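Succinyl-CoA:3-ketoacid-coenzyme A transferase subunit B (Bacillus subtilis, PDB 3CDK) probably catalyses, as one of the enzyme's subunits, transfer of coenzyme A from succinyl-CoA to a 3-oxo acid, releasing succinate and a 3-oxoacyl-CoA. Local coordinates at residues Val180-Asn185 and Thr189-Gln194; Val16-Asp21 and Val171-Thr176; Lys9-Arg14 and Ile145-Asn150; Phe92-Ile95 and His99-Leu102; Ile77-Val80 and Ser84-Asp87. All blocks are in the same frame, centred on the assembly; numbering follows the deposited sequence.

Interactions 1, 2 and 3 form one cluster, with centres 11 to 14 Å apart. Charges tie it together: Arg173 of interaction 2 meets Asp182 of interaction 1, and Arg14 of interaction 3 meets Glu18 and, modelled implausibly close, Glu192. Interactions 4 and 5 form a second group, joined where Met94 SD packs 3.5 Å from Phe86 CZ, and both lie against chains of another protein. This second group is nearer the predicted catalytic residue Glu50, whose side chain is about 4 Å from that of Ile95 and about 11 Å from that of Tyr85. Interactions 1 and 5 reach the same large sheet although their centres are 35 Å apart.

Interaction 1 (Val180-Asn185 and Thr189-Gln194); sequences VFDFVN and TLTELQ
Val180 O is gripped by two successive amides of the facing strand: Thr191 N at 2.9 Å, and Glu192 N more weakly at 3.4 Å. Two residues opposite one make this a classic beta bulge, and the pairing shifts by one residue beyond it. Val180 N closes the bulge with a bond of 3.0 Å to Glu192 O. On its other side the regular antiparallel pairing resumes, with Asp182 and Thr189 exchanging two backbone bonds and Phe181 opposite Leu190 as a non-hydrogen-bonded pair.

The side chains follow the two faces of the hairpin. On one, the Phe181 ring lies against Leu190: CE1 is 3.7 Å from Leu190 CB, and Leu190 CD1 sits over one ring face, displaced toward the rim. Leu190 gets there with CG anti to its backbone N (chi1 166°). On the other, Val180 and Glu192 run side by side in the same direction, Val180 CG2 being 3.8 Å from Glu192 CB. Thr191 brings its methyl CG2 3.7 Å from Val180 CG1, while the Asp182 carboxylate crosses Thr191 at about a right angle, with OD1 3.6 Å from the same methyl. The acidic ends look beyond the hairpin for their partners, Asp182 to Arg173 in a salt bridge and Glu192 to Arg14, a pair modelled implausibly close.

Strand 173-175 flanks strand 179-184, and strand 211-212 runs parallel to 187-193 on the far side. Val202 of helix 199-204 covers the Phe181 and Leu190 face, whereas Arg14 of helix 5-16 lies over Val180.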
# COMPACT_ATOMS: atom_id res chain seq x y z
N VAL B 180 -33.04 12.26 17.14
CA VAL B 180 -31.99 11.30 16.94
C VAL B 180 -32.61 9.97 16.52
O VAL B 180 -33.63 9.53 17.12
CB VAL B 180 -31.15 11.11 18.20
CG1 VAL B 180 -29.87 10.30 17.87
CG2 VAL B 180 -30.81 12.45 18.81
N PHE B 181 -32.01 9.34 15.51
CA PHE B 181 -32.48 8.07 14.96
C PHE B 181 -31.38 7.05 14.95
O PHE B 181 -30.26 7.37 14.59
CB PHE B 181 -32.94 8.22 13.51
CG PHE B 181 -34.23 8.99 13.36
CD1 PHE B 181 -35.46 8.37 13.56
CD2 PHE B 181 -34.20 10.35 13.01
CE1 PHE B 181 -36.65 9.07 13.41
CE2 PHE B 181 -35.38 11.06 12.87
CZ PHE B 181 -36.60 10.42 13.06
N ASP B 182 -31.70 5.81 15.32
CA ASP B 182 -30.77 4.67 15.25
C ASP B 182 -31.23 3.75 14.13
O ASP B 182 -32.43 3.67 13.83
CB ASP B 182 -30.76 3.88 16.56
CG ASP B 182 -29.98 4.58 17.70
OD1 ASP B 182 -29.42 5.69 17.50
OD2 ASP B 182 -29.90 3.98 18.80
N PHE B 183 -30.29 3.05 13.49
CA PHE B 183 -30.64 2.02 12.52
C PHE B 183 -30.09 0.67 12.99
O PHE B 183 -28.92 0.55 13.32
CB PHE B 183 -30.11 2.36 11.13
CG PHE B 183 -30.61 3.68 10.58
CD1 PHE B 183 -29.99 4.89 10.95
CD2 PHE B 183 -31.66 3.72 9.69
CE1 PHE B 183 -30.44 6.10 10.46
CE2 PHE B 183 -32.11 4.94 9.18
CZ PHE B 183 -31.50 6.13 9.57
N VAL B 184 -30.95 -0.35 13.03
CA VAL B 184 -30.48 -1.70 13.34
C VAL B 184 -31.05 -2.69 12.34
O VAL B 184 -32.22 -3.10 12.42
CB VAL B 184 -30.82 -2.17 14.77
CG1 VAL B 184 -29.54 -2.66 15.45
CG2 VAL B 184 -31.51 -1.06 15.60
N ASN B 185 -30.19 -3.04 11.39
CA ASN B 185 -30.52 -3.94 10.28
C ASN B 185 -31.73 -3.48 9.46
O ASN B 185 -32.72 -4.19 9.35
CB ASN B 185 -30.69 -5.39 10.77
CG ASN B 185 -29.85 -6.37 9.97
OD1 ASN B 185 -28.62 -6.44 10.13
ND2 ASN B 185 -30.50 -7.12 9.08
N THR B 189 -35.46 3.78 14.01
CA THR B 189 -36.11 3.88 15.29
C THR B 189 -35.82 5.24 15.87
O THR B 189 -34.67 5.66 15.95
CB THR B 189 -35.58 2.81 16.23
OG1 THR B 189 -35.91 1.52 15.70
CG2 THR B 189 -36.16 2.96 17.62
N LEU B 190 -36.87 5.94 16.27
CA LEU B 190 -36.68 7.24 16.84
C LEU B 190 -36.26 7.03 18.27
O LEU B 190 -36.93 6.33 19.02
CB LEU B 190 -37.95 8.06 16.72
CG LEU B 190 -38.06 9.33 17.54
CD1 LEU B 190 -36.95 10.32 17.24
CD2 LEU B 190 -39.41 9.92 17.23
N THR B 191 -35.16 7.66 18.64
CA THR B 191 -34.44 7.26 19.84
C THR B 191 -34.31 8.37 20.92
O THR B 191 -34.31 8.08 22.11
CB THR B 191 -33.10 6.57 19.41
OG1 THR B 191 -32.73 5.59 20.38
CG2 THR B 191 -31.97 7.57 19.20
N GLU B 192 -34.18 9.62 20.48
CA GLU B 192 -34.18 10.80 21.36
C GLU B 192 -34.76 11.97 20.61
O GLU B 192 -34.97 11.93 19.39
CB GLU B 192 -32.80 11.26 21.81
CG GLU B 192 -31.67 10.25 21.92
CD GLU B 192 -30.35 10.93 22.32
OE1 GLU B 192 -30.39 12.08 22.85
OE2 GLU B 192 -29.28 10.32 22.11
N LEU B 193 -34.96 13.05 21.35
CA LEU B 193 -35.70 14.20 20.87
C LEU B 193 -34.98 15.47 21.30
O LEU B 193 -34.51 15.55 22.44
CB LEU B 193 -37.10 14.15 21.48
CG LEU B 193 -38.36 14.11 20.62
CD1 LEU B 193 -38.19 13.28 19.39
CD2 LEU B 193 -39.52 13.58 21.43
N GLN B 194 -34.87 16.44 20.40
CA GLN B 194 -34.37 17.76 20.78
C GLN B 194 -35.43 18.56 21.53
O GLN B 194 -36.58 18.14 21.65
CB GLN B 194 -33.87 18.52 19.58
CG GLN B 194 -32.81 17.72 18.77
CD GLN B 194 -31.40 18.00 19.22
OE1 GLN B 194 -31.16 18.64 20.27
NE2 GLN B 194 -30.45 17.55 18.43

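Interaction 2 (Val16-Asp21 and Val171-Thr176); sequences VQEIKD and VHRLIT
Glu18, third residue of a type I turn closed by Ile19 N to Val16 O at 3.0 Å, faces Arg173 on strand 173-175, their CA atoms 9.9 Å apart. At that separation the backbones do not meet, and the two side chains have to bridge the gap. Arg173 NH1 donates to Glu18 OE2 at 3.2 Å, with an angle of 152° at the hydrogen, and completes a salt bridge. The oxygen sits at the edge of the guanidinium, in its plane, and receives the proton on its syn lone pair.

The two flat groups are nonetheless turned 73° from each other, so this is a one-pronged grip and not a paired, coplanar one. Glu18 OE1 stays 3.6 Å from NH1 of Arg173. Arg173 leaves the strand extended, which brings its CD to 3.8 Å from Glu18 OE1 and OE2, and the bend at chi3 (-69°) then turns the guanidinium so that NH1 meets OE2.

Glu18 is buried and serves more than one cation: OE2 also binds Arg14, its strongest partner, and OE1 binds Arg141. Three arginines gathered round one carboxylate would be expected to favour its ionised form. A glutamine here is likely to leave Arg14, Arg141 and Arg173 without the negative charge that holds them together. Arg173 itself has its stronger partner in Asp182, reached through NE.

The turn connects helix 5-16 to strand 24-27, and Glu18 packs on Val143 of strand 141-145 and on Leu102. Arg173 also touches Val143, while strand 179-184 borders its own strand on the other side.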
# COMPACT_ATOMS: atom_id res chain seq x y z
N VAL B 16 -20.94 15.87 19.28
CA VAL B 16 -19.75 15.81 20.15
C VAL B 16 -19.76 14.59 21.10
O VAL B 16 -18.74 13.92 21.31
CB VAL B 16 -19.57 17.11 20.99
CG1 VAL B 16 -18.40 16.97 21.91
CG2 VAL B 16 -19.36 18.28 20.11
N GLN B 17 -20.92 14.32 21.67
CA GLN B 17 -21.14 13.18 22.54
C GLN B 17 -20.83 11.81 21.92
O GLN B 17 -20.86 10.81 22.62
CB GLN B 17 -22.59 13.17 23.00
CG GLN B 17 -23.07 14.50 23.54
CD GLN B 17 -24.50 14.43 24.03
OE1 GLN B 17 -25.03 13.33 24.25
NE2 GLN B 17 -25.13 15.59 24.18
N GLU B 18 -20.55 11.77 20.63
CA GLU B 18 -20.23 10.49 20.01
C GLU B 18 -18.74 10.15 20.13
O GLU B 18 -18.33 8.98 20.03
CB GLU B 18 -20.70 10.45 18.55
CG GLU B 18 -22.19 10.75 18.32
CD GLU B 18 -23.13 9.66 18.83
OE1 GLU B 18 -23.01 8.50 18.39
OE2 GLU B 18 -24.03 9.98 19.65
N ILE B 19 -17.94 11.15 20.41
CA ILE B 19 -16.53 10.95 20.57
C ILE B 19 -16.18 10.44 21.98
O ILE B 19 -16.30 11.16 22.95
CB ILE B 19 -15.85 12.27 20.25
CG1 ILE B 19 -15.99 12.52 18.74
CG2 ILE B 19 -14.41 12.23 20.60
CD1 ILE B 19 -16.37 13.88 18.44
N LYS B 20 -15.80 9.19 22.09
CA LYS B 20 -15.37 8.68 23.36
C LYS B 20 -13.84 8.70 23.38
O LYS B 20 -13.20 8.58 22.34
CB LYS B 20 -15.96 7.27 23.60
CG LYS B 20 -17.30 7.02 22.91
CD LYS B 20 -18.44 7.88 23.46
CE LYS B 20 -19.51 7.04 24.15
NZ LYS B 20 -19.13 6.58 25.55
N ASP B 21 -13.26 8.89 24.57
CA ASP B 21 -11.81 8.95 24.70
C ASP B 21 -11.11 7.84 23.89
O ASP B 21 -11.60 6.71 23.85
CB ASP B 21 -11.40 8.88 26.18
CG ASP B 21 -9.97 9.39 26.43
OD1 ASP B 21 -9.27 9.76 25.46
OD2 ASP B 21 -9.54 9.45 27.60
N VAL B 171 -25.79 4.21 7.56
CA VAL B 171 -25.92 5.13 8.68
C VAL B 171 -26.27 4.35 9.91
O VAL B 171 -27.24 3.61 9.88
CB VAL B 171 -27.00 6.20 8.36
CG1 VAL B 171 -27.23 7.14 9.51
CG2 VAL B 171 -26.55 6.98 7.11
N HIS B 172 -25.47 4.47 10.96
CA HIS B 172 -25.80 3.86 12.25
C HIS B 172 -26.69 4.77 13.09
O HIS B 172 -27.62 4.31 13.75
CB HIS B 172 -24.56 3.47 13.05
CG HIS B 172 -23.68 2.47 12.36
ND1 HIS B 172 -22.51 2.82 11.72
CD2 HIS B 172 -23.81 1.13 12.20
CE1 HIS B 172 -21.95 1.74 11.20
NE2 HIS B 172 -22.72 0.70 11.47
N ARG B 173 -26.41 6.08 13.05
CA ARG B 173 -27.17 7.02 13.85
C ARG B 173 -27.37 8.30 13.06
O ARG B 173 -26.42 8.79 12.46
CB ARG B 173 -26.43 7.31 15.16
CG ARG B 173 -26.99 8.47 15.94
CD ARG B 173 -26.65 8.42 17.41
NE ARG B 173 -27.34 7.34 18.11
CZ ARG B 173 -27.05 6.96 19.35
NH1 ARG B 173 -26.10 7.56 20.03
NH2 ARG B 173 -27.72 5.97 19.91
N LEU B 174 -28.59 8.84 13.06
CA LEU B 174 -28.84 10.13 12.43
C LEU B 174 -29.18 11.15 13.50
O LEU B 174 -30.08 10.91 14.32
CB LEU B 174 -29.98 10.03 11.42
CG LEU B 174 -30.65 11.34 10.95
CD1 LEU B 174 -29.69 12.29 10.21
CD2 LEU B 174 -31.86 11.03 10.06
N ILE B 175 -28.50 12.29 13.50
CA ILE B 175 -28.97 13.36 14.36
C ILE B 175 -29.44 14.61 13.58
O ILE B 175 -28.73 15.15 12.74
CB ILE B 175 -28.01 13.70 15.56
CG1 ILE B 175 -27.33 15.03 15.35
CG2 ILE B 175 -27.00 12.58 15.92
CD1 ILE B 175 -27.32 15.82 16.55
N THR B 176 -30.67 15.04 13.84
CA THR B 176 -31.15 16.25 13.20
C THR B 176 -31.24 17.35 14.23
O THR B 176 -30.78 17.18 15.36
CB THR B 176 -32.53 16.05 12.50
OG1 THR B 176 -33.57 15.83 13.48
CG2 THR B 176 -32.47 14.92 11.51

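Interaction 3 (Lys9-Arg14 and Ile145-Asn150); sequences KRMVKR and IMEHVN
Met11 reaches out from helix 5-16 and lays its thioether against the peptide that joins Met146 to Glu147. SD is 3.3 Å from the Met146 carbonyl, measured to either C or O. From there the chain bends at its last torsion (chi3 -96°), so the methyl turns aside from the line of the side chain and comes to rest beside Glu147, with CE 3.7 Å from Glu147 N and 3.8 Å from Glu147 CG. The two side chains cross at about a right angle. What the methionine methyl meets is the aliphatic root of the glutamate, CG and, more distantly, CB.

Ile145 approaches the helix from a different direction: its CG2 branch, anti to its own carbonyl carbon, points at the backbone and lies 3.9 Å from Met11 O. The contact is one of van der Waals packing between a helix and a central strand, Ile145 lying on the parallel strand 141-145. This is the helix-on-sheet layering of an alpha/beta domain, in keeping with the Rossmann-like clan to which the family belongs. Next along, Met146 directs its side chain away from the helix, while its backbone still bonds to Ile175 of the neighbouring strand. Ile175 also packs against the Ile145 side chain, and two residues on from Met146, His148 ND1 is hydrogen-bonded to Thr176 OG1.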
# COMPACT_ATOMS: atom_id res chain seq x y z
N LYS B 9 -26.29 24.55 16.03
CA LYS B 9 -25.65 24.43 17.34
C LYS B 9 -26.20 23.24 18.12
O LYS B 9 -25.49 22.61 18.91
CB LYS B 9 -25.71 25.76 18.11
CG LYS B 9 -25.89 25.69 19.64
CD LYS B 9 -27.37 25.79 20.03
CE LYS B 9 -27.69 25.06 21.36
NZ LYS B 9 -27.50 25.91 22.58
N ARG B 10 -27.48 22.94 17.89
CA ARG B 10 -28.13 21.76 18.47
C ARG B 10 -27.51 20.50 17.92
O ARG B 10 -27.09 19.60 18.65
CB ARG B 10 -29.62 21.75 18.13
CG ARG B 10 -30.47 22.60 19.04
CD ARG B 10 -31.93 22.25 18.85
NE ARG B 10 -32.78 23.32 19.36
CZ ARG B 10 -34.00 23.14 19.87
NH1 ARG B 10 -34.68 24.19 20.31
NH2 ARG B 10 -34.54 21.93 19.94
N MET B 11 -27.48 20.44 16.60
CA MET B 11 -26.97 19.30 15.90
C MET B 11 -25.53 19.03 16.31
O MET B 11 -25.19 17.91 16.67
CB MET B 11 -27.07 19.53 14.41
CG MET B 11 -28.47 19.46 13.89
SD MET B 11 -28.44 19.24 12.10
CE MET B 11 -28.62 20.97 11.62
N VAL B 12 -24.70 20.07 16.29
CA VAL B 12 -23.27 19.93 16.60
C VAL B 12 -23.02 19.45 18.04
O VAL B 12 -22.24 18.52 18.28
CB VAL B 12 -22.52 21.25 16.29
CG1 VAL B 12 -21.13 21.28 16.92
CG2 VAL B 12 -22.42 21.45 14.79
N LYS B 13 -23.71 20.07 18.98
CA LYS B 13 -23.50 19.75 20.38
C LYS B 13 -23.86 18.29 20.68
O LYS B 13 -23.20 17.61 21.48
CB LYS B 13 -24.27 20.72 21.29
CG LYS B 13 -23.45 21.27 22.47
CD LYS B 13 -22.64 20.18 23.24
CE LYS B 13 -21.64 20.80 24.25
NZ LYS B 13 -20.43 19.93 24.52
N ARG B 14 -24.90 17.79 20.02
CA ARG B 14 -25.29 16.41 20.21
C ARG B 14 -24.26 15.44 19.62
O ARG B 14 -23.98 14.39 20.21
CB ARG B 14 -26.67 16.16 19.61
CG ARG B 14 -27.19 14.73 19.79
CD ARG B 14 -27.12 14.20 21.24
NE ARG B 14 -27.56 12.80 21.27
CZ ARG B 14 -26.84 11.78 20.80
NH1 ARG B 14 -27.34 10.56 20.85
NH2 ARG B 14 -25.62 11.96 20.28
N ILE B 145 -25.13 14.18 10.62
CA ILE B 145 -25.87 15.29 11.17
C ILE B 145 -26.42 16.09 10.05
O ILE B 145 -25.67 16.49 9.18
CB ILE B 145 -25.03 16.24 12.02
CG1 ILE B 145 -23.67 16.50 11.33
CG2 ILE B 145 -24.91 15.69 13.44
CD1 ILE B 145 -22.70 17.33 12.18
N MET B 146 -27.73 16.33 10.09
CA MET B 146 -28.44 16.94 8.99
C MET B 146 -29.69 17.69 9.46
O MET B 146 -30.39 17.22 10.36
CB MET B 146 -28.83 15.84 8.01
CG MET B 146 -29.43 16.31 6.69
SD MET B 146 -29.79 14.87 5.65
CE MET B 146 -31.18 14.11 6.51
N GLU B 147 -29.95 18.86 8.87
CA GLU B 147 -31.20 19.58 9.10
C GLU B 147 -32.32 18.65 8.64
O GLU B 147 -32.19 17.96 7.62
CB GLU B 147 -31.24 20.93 8.38
CG GLU B 147 -31.44 22.10 9.36
CD GLU B 147 -32.56 23.08 8.96
OE1 GLU B 147 -32.24 24.05 8.23
OE2 GLU B 147 -33.73 22.91 9.42
N HIS B 148 -33.37 18.58 9.43
CA HIS B 148 -34.45 17.63 9.21
C HIS B 148 -35.25 17.98 7.96
O HIS B 148 -35.70 17.09 7.23
CB HIS B 148 -35.37 17.66 10.44
CG HIS B 148 -36.15 16.40 10.66
ND1 HIS B 148 -35.75 15.42 11.55
CD2 HIS B 148 -37.32 15.97 10.12
CE1 HIS B 148 -36.64 14.44 11.54
NE2 HIS B 148 -37.60 14.75 10.68
N VAL B 149 -35.39 19.29 7.72
CA VAL B 149 -36.26 19.88 6.71
C VAL B 149 -35.46 20.85 5.83
O VAL B 149 -34.55 21.54 6.32
CB VAL B 149 -37.44 20.62 7.39
CG1 VAL B 149 -38.14 21.57 6.46
CG2 VAL B 149 -38.44 19.62 7.94
N ASN B 150 -35.79 20.88 4.53
CA ASN B 150 -35.17 21.80 3.56
C ASN B 150 -35.89 23.17 3.52
O ASN B 150 -36.94 23.34 4.16
CB ASN B 150 -35.10 21.16 2.16
CG ASN B 150 -36.47 21.10 1.45
OD1 ASN B 150 -37.47 21.71 1.88
ND2 ASN B 150 -36.52 20.37 0.34

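Interaction 4 (Phe92-Ile95 and His99-Leu102); sequences FAMI and HIDL
The turn that ends helix 88-96 and leads into strand 102-105 is closed by His99 N, which donates to Met94 O over 3.1 Å. This bond reaches back five residues to a carbonyl in the last turn of the helix. The next carbonyl is reached through a water: it donates to Ile95 O at 2.6 Å and accepts from Ile100 N at 2.9 Å, linking the two segments one residue further along each than the direct bond.

The His99 ring stands edge-on to the helix end. Its CD2 lies 3.5 Å from Met94 O, which is in the plane of the ring. NE2 of the imidazole bonds to the backbone of a chain of another protein, and the ring meets an aromatic side chain of that chain edge to face.

Ile100 supplies the apolar half of the contact. Its CD1 touches Met94 CE at 3.7 Å, the two side chains crossing at a slant, and its CG1 lies 4.1 Å from CG1 of Ile95, these two running side by side in the same direction. Met94 meets Ile100 because its chain bends at chi3 (27°), folding the methyl toward the isoleucine.

Met94, Ile95 and Ile100 all pack on Gln48 of strand 46-49, and Ile95 also touches Glu50, the predicted active-site residue just beyond that strand. Leu135 of helix 132-138 meets Ile95 as well, while Phe86, in the segment before helix 88-96, packs against Met94.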
# COMPACT_ATOMS: atom_id res chain seq x y z
N PHE B 92 -6.50 5.53 2.90
CA PHE B 92 -7.72 4.78 2.69
C PHE B 92 -7.61 3.32 3.08
O PHE B 92 -8.62 2.68 3.42
CB PHE B 92 -8.30 5.03 1.31
CG PHE B 92 -8.88 6.40 1.18
CD1 PHE B 92 -10.18 6.67 1.61
CD2 PHE B 92 -8.09 7.48 0.69
CE1 PHE B 92 -10.71 8.00 1.54
CE2 PHE B 92 -8.63 8.80 0.59
CZ PHE B 92 -9.91 9.05 1.02
N ALA B 93 -6.38 2.81 3.08
CA ALA B 93 -6.10 1.59 3.83
C ALA B 93 -6.63 1.72 5.27
O ALA B 93 -7.31 0.82 5.74
CB ALA B 93 -4.60 1.23 3.82
N MET B 94 -6.36 2.81 5.97
CA MET B 94 -6.94 2.98 7.31
C MET B 94 -8.48 2.98 7.29
O MET B 94 -9.14 2.36 8.14
CB MET B 94 -6.47 4.26 8.01
CG MET B 94 -5.01 4.42 8.13
SD MET B 94 -4.50 6.01 8.85
CE MET B 94 -5.97 6.30 9.80
N ILE B 95 -9.05 3.73 6.36
CA ILE B 95 -10.49 3.99 6.33
C ILE B 95 -11.20 2.72 5.91
O ILE B 95 -12.07 2.24 6.64
CB ILE B 95 -10.82 5.15 5.37
CG1 ILE B 95 -10.23 6.46 5.94
CG2 ILE B 95 -12.31 5.18 5.09
CD1 ILE B 95 -10.32 7.70 5.01
N HIS B 99 -10.12 0.77 10.64
CA HIS B 99 -9.30 1.28 11.71
C HIS B 99 -9.87 2.59 12.32
O HIS B 99 -9.64 2.89 13.49
CB HIS B 99 -7.85 1.45 11.22
CG HIS B 99 -7.25 0.18 10.67
ND1 HIS B 99 -6.62 -0.76 11.46
CD2 HIS B 99 -7.19 -0.30 9.40
CE1 HIS B 99 -6.20 -1.76 10.71
NE2 HIS B 99 -6.54 -1.51 9.46
N ILE B 100 -10.63 3.34 11.52
CA ILE B 100 -11.36 4.51 11.99
C ILE B 100 -12.63 4.09 12.76
O ILE B 100 -13.50 3.40 12.25
CB ILE B 100 -11.69 5.44 10.79
CG1 ILE B 100 -10.41 5.77 10.02
CG2 ILE B 100 -12.42 6.71 11.24
CD1 ILE B 100 -9.49 6.71 10.77
N ASP B 101 -12.68 4.52 14.00
CA ASP B 101 -13.77 4.21 14.93
C ASP B 101 -15.09 4.92 14.63
O ASP B 101 -16.15 4.42 14.97
CB ASP B 101 -13.31 4.62 16.33
CG ASP B 101 -12.10 3.84 16.79
OD1 ASP B 101 -12.13 2.58 16.66
OD2 ASP B 101 -11.12 4.47 17.28
N LEU B 102 -15.01 6.07 13.98
CA LEU B 102 -16.15 6.95 13.82
C LEU B 102 -15.94 7.92 12.69
O LEU B 102 -14.89 8.57 12.60
CB LEU B 102 -16.42 7.75 15.12
CG LEU B 102 -17.62 8.71 15.09
CD1 LEU B 102 -18.98 7.95 15.03
CD2 LEU B 102 -17.59 9.71 16.25
O HOH W 1 -12.10 2.59 9.19

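Interaction 5 (Ile77-Val80 and Ser84-Asp87); sequences ITEV and SYFD
Tyr85 OH donates to Glu79 OE1 at 2.6 Å, and this one bond carries nearly all of the contact. The hydroxyl meets the oxygen nearly along its C-O axis. OE1 lies near the plane of the ring, at its edge, and is 3.3 Å from Tyr85 CE2 as well. The side chains cross at about a right angle, with the carboxylate turned 52° from the ring. Glu79 places its CG between its backbone N and carbonyl carbon (chi1 85°) and then runs extended, which carries the acid out to the hydroxyl.

The two ends differ in their surroundings. The tyrosine is the firm side, buried, packing on Leu69 and Leu53, with chains of another protein also against it. The glutamate is the loose side, partly exposed; a basic side chain of a neighbouring subunit lies near OE1, but at a long, weak range. Glu79 also touches a crystal neighbour, so its exact pose may owe something to the lattice. A phenylalanine in place of Tyr85 would probably leave the Glu79 carboxylate without its hydroxyl mate and freer to turn.

The backbones stay apart, Glu79 CA being 8.6 Å from Ser84 CA. Strands 78-80 and 83-85 each pair antiparallel with strand 53-57, at Gly57 and Gly55 for the first and Leu54 for the second. The arrangement is a side-chain tie between two short strands that share one partner at the periphery of the sheet, within an interface with neighbouring subunits.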
# COMPACT_ATOMS: atom_id res chain seq x y z
N ILE B 77 -4.24 24.21 8.26
CA ILE B 77 -4.44 23.60 9.57
C ILE B 77 -3.15 23.50 10.37
O ILE B 77 -2.13 24.10 10.03
CB ILE B 77 -5.05 22.19 9.46
CG1 ILE B 77 -4.14 21.27 8.63
CG2 ILE B 77 -6.46 22.24 8.93
CD1 ILE B 77 -4.45 19.77 8.80
N THR B 78 -3.22 22.71 11.45
CA THR B 78 -2.04 22.46 12.28
C THR B 78 -1.98 21.00 12.70
O THR B 78 -2.97 20.28 12.54
CB THR B 78 -2.07 23.32 13.52
OG1 THR B 78 -1.29 24.49 13.28
CG2 THR B 78 -1.48 22.57 14.69
N GLU B 79 -0.84 20.58 13.24
CA GLU B 79 -0.67 19.19 13.73
C GLU B 79 -0.63 19.09 15.25
O GLU B 79 -0.13 19.99 15.91
CB GLU B 79 0.52 18.50 13.06
CG GLU B 79 1.88 18.74 13.68
CD GLU B 79 3.05 18.34 12.76
OE1 GLU B 79 2.91 18.26 11.52
OE2 GLU B 79 4.17 18.12 13.28
N VAL B 80 -1.20 18.03 15.82
CA VAL B 80 -1.15 17.85 17.28
C VAL B 80 -0.00 16.94 17.71
O VAL B 80 0.62 16.27 16.87
CB VAL B 80 -2.49 17.36 17.89
CG1 VAL B 80 -3.57 18.45 17.80
CG2 VAL B 80 -2.96 16.04 17.26
N SER B 84 1.08 11.96 12.49
CA SER B 84 1.84 11.25 11.48
C SER B 84 1.23 11.48 10.12
O SER B 84 -0.00 11.64 10.00
CB SER B 84 1.87 9.76 11.77
OG SER B 84 0.58 9.30 12.04
N TYR B 85 2.12 11.49 9.11
CA TYR B 85 1.77 11.64 7.70
C TYR B 85 2.00 10.37 6.88
O TYR B 85 2.83 9.55 7.24
CB TYR B 85 2.59 12.77 7.09
CG TYR B 85 2.30 14.13 7.70
CD1 TYR B 85 1.15 14.85 7.35
CD2 TYR B 85 3.16 14.69 8.62
CE1 TYR B 85 0.88 16.11 7.90
CE2 TYR B 85 2.91 15.93 9.18
CZ TYR B 85 1.78 16.64 8.82
OH TYR B 85 1.55 17.87 9.39
N PHE B 86 1.26 10.21 5.79
CA PHE B 86 1.26 8.99 5.02
C PHE B 86 0.63 9.30 3.69
O PHE B 86 0.07 10.38 3.54
CB PHE B 86 0.51 7.85 5.73
CG PHE B 86 -0.71 8.30 6.51
CD1 PHE B 86 -1.95 8.37 5.90
CD2 PHE B 86 -0.62 8.58 7.88
CE1 PHE B 86 -3.07 8.78 6.64
CE2 PHE B 86 -1.73 8.98 8.61
CZ PHE B 86 -2.94 9.08 8.01
N ASP B 87 0.74 8.42 2.71
CA ASP B 87 0.16 8.73 1.40
C ASP B 87 -1.32 8.36 1.31
O ASP B 87 -1.92 7.84 2.27
CB ASP B 87 0.98 8.19 0.22
CG ASP B 87 1.43 6.74 0.40
OD1 ASP B 87 0.59 5.82 0.30
OD2 ASP B 87 2.66 6.54 0.63